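Local coordinates for protein pectate lyase (Bacillus, PDB 3VMV) that probably cleaves polygalacturonate, the backbone of pectin, by beta-elimination, as a secreted pectate lyase of polysaccharide lyase family 1, at residues I66-H71 with I81-V86; I97-S100 with I106-N109. One frame throughout, in Å; residues are numbered along the deposited sequence.

Interaction 1 of 2, residues I66-H71 with I81-V86; sequences IDVKNH and ISIIGV
V68 and I81 face each other across the inside of the coil with their CA atoms 8.9 Å apart, the closest CA pair between the segments, and no hydrogen bond joins the segments, which meet through side chains alone. Both branches of V68 are used. V68 CG1 meets I81 CD1 tip to tip at 3.9 Å, and V68 CG2 comes to 4.3 Å from I83 CD1, so the valine is directed at two isoleucines that stand two residues apart on the same side of strand 78-85. The first torsion of V68 places CG1 opposite its own backbone N (chi1 -175°) and thereby sends the two methyls to different partners. In I81 the CG1 arm lies opposite the carbonyl carbon and continues extended (chi2 177°), which carries CD1 out to the valine. V68 is also the centre of an inverse gamma turn. I97 and L99 of strand 97-103 press on V68 too, and helix 28-40 touches both I66 and I81. Aliphatic side chains meeting across the interior from different faces of one coil are characteristic of the right-handed parallel beta-helix of pectate lyases.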
loop_
_atom_site.group_PDB
_atom_site.type_symbol
_atom_site.label_atom_id
_atom_site.label_comp_id
_atom_site.label_asym_id
_atom_site.label_seq_id
_atom_site.Cartn_x
_atom_site.Cartn_y
_atom_site.Cartn_z
ATOM N N ILE A 66 10.266 -11.561 4.160
ATOM C CA ILE A 66 10.269 -11.361 5.605
ATOM C C ILE A 66 8.856 -11.670 6.063
ATOM O O ILE A 66 7.905 -10.969 5.707
ATOM C CB ILE A 66 10.645 -9.896 5.932
ATOM C CG1 ILE A 66 12.058 -9.588 5.409
ATOM C CG2 ILE A 66 10.555 -9.663 7.447
ATOM C CD1 ILE A 66 13.160 -10.461 6.010
ATOM N N ASP A 67 8.718 -12.757 6.806
ATOM C CA ASP A 67 7.440 -13.391 7.103
ATOM C C ASP A 67 6.941 -12.893 8.459
ATOM O O ASP A 67 7.271 -13.455 9.517
ATOM C CB ASP A 67 7.694 -14.913 7.114
ATOM C CG ASP A 67 6.480 -15.789 6.754
ATOM O OD1 ASP A 67 5.430 -15.309 6.370
ATOM O OD2 ASP A 67 6.628 -17.028 6.887
ATOM N N VAL A 68 6.091 -11.870 8.419
ATOM C CA VAL A 68 5.390 -11.383 9.631
ATOM C C VAL A 68 4.156 -12.239 9.848
ATOM O O VAL A 68 3.043 -11.912 9.433
ATOM C CB VAL A 68 5.078 -9.870 9.560
ATOM C CG1 VAL A 68 4.466 -9.403 10.897
ATOM C CG2 VAL A 68 6.350 -9.093 9.232
ATOM N N LYS A 69 4.394 -13.409 10.453
ATOM C CA LYS A 69 3.425 -14.478 10.584
ATOM C C LYS A 69 3.788 -15.199 11.857
ATOM O O LYS A 69 4.964 -15.355 12.187
ATOM C CB LYS A 69 3.559 -15.461 9.408
ATOM C CG LYS A 69 2.468 -16.514 9.384
ATOM C CD LYS A 69 2.743 -17.570 8.305
ATOM C CE LYS A 69 2.526 -16.969 6.908
ATOM N NZ LYS A 69 2.439 -18.067 5.911
ATOM N N ASN A 70 2.766 -15.656 12.556
ATOM C CA ASN A 70 2.986 -16.443 13.743
ATOM C C ASN A 70 3.765 -17.692 13.370
ATOM O O ASN A 70 3.553 -18.273 12.308
ATOM C CB ASN A 70 1.619 -16.850 14.311
ATOM C CG ASN A 70 1.740 -17.450 15.705
ATOM O OD1 ASN A 70 2.167 -18.582 15.870
ATOM N ND2 ASN A 70 1.374 -16.672 16.705
ATOM N N HIS A 71 4.657 -18.128 14.245
ATOM C CA HIS A 71 5.350 -19.392 14.002
ATOM C C HIS A 71 4.323 -20.562 13.969
ATOM O O HIS A 71 4.578 -21.586 13.365
ATOM C CB HIS A 71 6.489 -19.602 15.041
ATOM C CG HIS A 71 6.022 -20.225 16.305
ATOM N ND1 HIS A 71 5.387 -19.508 17.290
ATOM C CD2 HIS A 71 6.076 -21.507 16.749
ATOM C CE1 HIS A 71 5.057 -20.316 18.278
ATOM N NE2 HIS A 71 5.464 -21.536 17.972
ATOM N N ILE A 81 3.598 -5.031 16.249
ATOM C CA ILE A 81 4.954 -4.873 15.736
ATOM C C ILE A 81 5.088 -3.569 14.996
ATOM O O ILE A 81 4.181 -3.205 14.241
ATOM C CB ILE A 81 5.243 -6.002 14.756
ATOM C CG1 ILE A 81 5.294 -7.325 15.513
ATOM C CG2 ILE A 81 6.567 -5.749 14.014
ATOM C CD1 ILE A 81 5.514 -8.525 14.602
ATOM N N SER A 82 6.206 -2.874 15.166
ATOM C CA SER A 82 6.614 -1.839 14.217
ATOM C C SER A 82 7.963 -2.210 13.619
ATOM O O SER A 82 8.851 -2.684 14.352
ATOM C CB SER A 82 6.781 -0.489 14.914
ATOM O OG SER A 82 5.582 -0.025 15.485
ATOM N N ILE A 83 8.092 -2.050 12.307
ATOM C CA ILE A 83 9.375 -2.142 11.603
ATOM C C ILE A 83 9.639 -0.744 11.073
ATOM O O ILE A 83 8.854 -0.239 10.262
ATOM C CB ILE A 83 9.259 -3.163 10.445
ATOM C CG1 ILE A 83 9.025 -4.547 11.062
ATOM C CG2 ILE A 83 10.485 -3.110 9.526
ATOM C CD1 ILE A 83 8.719 -5.641 10.055
ATOM N N ILE A 84 10.691 -0.108 11.587
ATOM C CA ILE A 84 10.952 1.308 11.291
ATOM C C ILE A 84 12.386 1.468 10.839
ATOM O O ILE A 84 13.319 1.062 11.548
ATOM C CB ILE A 84 10.687 2.141 12.531
ATOM C CG1 ILE A 84 9.310 1.817 13.103
ATOM C CG2 ILE A 84 10.887 3.628 12.216
ATOM C CD1 ILE A 84 9.012 2.603 14.423
ATOM N N GLY A 85 12.584 2.076 9.667
ATOM C CA GLY A 85 13.924 2.359 9.218
ATOM C C GLY A 85 14.604 3.439 10.056
ATOM O O GLY A 85 13.951 4.341 10.578
ATOM N N VAL A 86 15.915 3.331 10.182
ATOM C CA VAL A 86 16.740 4.362 10.799
ATOM C C VAL A 86 17.291 5.305 9.721
ATOM O O VAL A 86 18.041 4.878 8.850
ATOM C CB VAL A 86 17.897 3.699 11.585
ATOM C CG1 VAL A 86 18.812 4.766 12.242
ATOM C CG2 VAL A 86 17.310 2.805 12.640
#

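Interaction 2 of 2, residues I97-S100 with I106-N109; sequences IRLS and IIQN. With SO4 (sulfate ion), chain B.
I107 directs its CD1 at two residues of 97-100 at once, with I107 CD1 4.0 Å from CD2 of L99 and 4.2 Å from CG2 of I97, each pair meeting tip to tip. The I107 side chain has CG1 opposite the carbonyl carbon (chi1 -56°) and continues extended, and this brings its terminal methyl to both partners. All three residues are buried, and the contact is wholly aliphatic; the backbones stay well apart, I97 CA lying 9.4 Å from I107 CA. Between the two inward residues, R98 projects to the other side of its strand and grips a sulfate, probably taken up from the crystallisation liquor. R98 NH1 donates to sulfate O2 at 3.0 Å and R98 NH2 to sulfate O3 at 2.7 Å, both nearly straight (171° and 165°), and the sulfur lies in the guanidinium plane at its edge. Salt bridges from NH1 to D67 and from NH2 to E119 hold the group from the protein side, and these carboxylates, with the sulfate, probably balance the positive charge that R98 and nearby K69 gather there. A leucine in place of R98 would probably leave D67 and E119 without their cationic mate and the sulfate without this two-pronged grip. Farther out, N109 bonds through its side chain to the backbone of G85, G87 and G323. Strand 97-103 runs parallel between strands 66-68 and 123-126, I107 also packs on I123, and strand 105-108 pairs in parallel with 78-85 and 132-135.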
loop_
_atom_site.group_PDB
_atom_site.type_symbol
_atom_site.label_atom_id
_atom_site.label_comp_id
_atom_site.label_asym_id
_atom_site.label_seq_id
_atom_site.Cartn_x
_atom_site.Cartn_y
_atom_site.Cartn_z
ATOM N N ILE A 97 8.232 -7.733 2.409
ATOM C CA ILE A 97 7.593 -8.118 3.667
ATOM C C ILE A 97 6.202 -8.654 3.430
ATOM O O ILE A 97 5.464 -8.110 2.614
ATOM C CB ILE A 97 7.467 -6.861 4.572
ATOM C CG1 ILE A 97 8.869 -6.330 4.879
ATOM C CG2 ILE A 97 6.746 -7.230 5.881
ATOM C CD1 ILE A 97 8.873 -4.919 5.604
ATOM N N ARG A 98 5.830 -9.728 4.131
ATOM C CA ARG A 98 4.471 -10.243 4.068
ATOM C C ARG A 98 3.856 -10.208 5.444
ATOM O O ARG A 98 4.429 -10.728 6.396
ATOM C CB ARG A 98 4.381 -11.658 3.477
ATOM C CG ARG A 98 2.943 -12.175 3.375
ATOM C CD ARG A 98 2.892 -13.525 2.650
ATOM N NE ARG A 98 3.605 -14.529 3.432
ATOM C CZ ARG A 98 3.947 -15.742 2.964
ATOM N NH1 ARG A 98 4.563 -16.593 3.771
ATOM N NH2 ARG A 98 3.689 -16.083 1.706
ATOM N N LEU A 99 2.670 -9.629 5.537
ATOM C CA LEU A 99 1.917 -9.669 6.790
ATOM C C LEU A 99 0.809 -10.679 6.668
ATOM O O LEU A 99 -0.068 -10.528 5.798
ATOM C CB LEU A 99 1.344 -8.286 7.104
ATOM C CG LEU A 99 2.279 -7.058 7.133
ATOM C CD1 LEU A 99 1.460 -5.834 7.650
ATOM C CD2 LEU A 99 3.543 -7.227 7.896
ATOM N N SER A 100 0.781 -11.684 7.530
ATOM C CA SER A 100 -0.222 -12.744 7.430
ATOM C C SER A 100 -0.916 -12.909 8.788
ATOM O O SER A 100 -0.261 -13.184 9.797
ATOM C CB SER A 100 0.468 -14.044 6.999
ATOM O OG SER A 100 -0.393 -15.154 7.165
ATOM N N ILE A 106 2.881 -1.521 12.220
ATOM C CA ILE A 106 3.368 -0.333 11.542
ATOM C C ILE A 106 4.630 -0.676 10.734
ATOM O O ILE A 106 5.553 -1.274 11.267
ATOM C CB ILE A 106 3.698 0.761 12.565
ATOM C CG1 ILE A 106 2.425 1.125 13.310
ATOM C CG2 ILE A 106 4.333 1.991 11.860
ATOM C CD1 ILE A 106 2.624 2.240 14.353
ATOM N N ILE A 107 4.654 -0.318 9.448
ATOM C CA ILE A 107 5.888 -0.351 8.638
ATOM C C ILE A 107 6.150 1.082 8.206
ATOM O O ILE A 107 5.299 1.706 7.538
ATOM C CB ILE A 107 5.707 -1.254 7.436
ATOM C CG1 ILE A 107 5.295 -2.655 7.881
ATOM C CG2 ILE A 107 6.985 -1.281 6.546
ATOM C CD1 ILE A 107 4.940 -3.589 6.798
ATOM N N GLN A 108 7.288 1.620 8.618
ATOM C CA GLN A 108 7.520 3.053 8.469
ATOM C C GLN A 108 8.964 3.334 8.126
ATOM O O GLN A 108 9.918 2.722 8.681
ATOM C CB GLN A 108 7.152 3.691 9.795
ATOM C CG GLN A 108 7.213 5.202 9.787
ATOM C CD GLN A 108 6.644 5.781 11.065
ATOM O OE1 GLN A 108 5.710 6.622 11.053
ATOM N NE2 GLN A 108 7.203 5.368 12.163
ATOM N N ASN A 109 9.170 4.342 7.281
ATOM C CA ASN A 109 10.510 4.838 6.971
ATOM C C ASN A 109 11.494 3.801 6.421
ATOM O O ASN A 109 12.685 3.821 6.766
ATOM C CB ASN A 109 11.144 5.531 8.192
ATOM C CG ASN A 109 12.303 6.434 7.818
ATOM O OD1 ASN A 109 12.227 7.195 6.835
ATOM N ND2 ASN A 109 13.389 6.349 8.598
HETATM S S SO4 B . 5.437 -19.233 1.049
HETATM O O1 SO4 B . 6.783 -18.764 0.752
HETATM O O2 SO4 B . 5.208 -19.276 2.477
HETATM O O3 SO4 B . 4.473 -18.339 0.412
HETATM O O4 SO4 B . 5.272 -20.588 0.549
#

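Overall arrangement
Interactions 1 and 2 lie in successive layers of the beta-helix, their centres about 6 Å apart, and both belong to its buried aliphatic core. Parallel pairing joins the layers: V68 N probably bonds to R98 O and I83 N to I106 O, both at 2.9 Å, so each segment of the first contact sits beside one of the second. The interior is continuous as well, with V68 CB packed 3.5 Å from L99 CD2. In interaction 1 a branched valine divides between two isoleucines; in interaction 2 a single isoleucine methyl serves two partners. Inside the coil both contacts are wholly aliphatic, while charged groups gather on the outward side of strands 66-68 and 97-103.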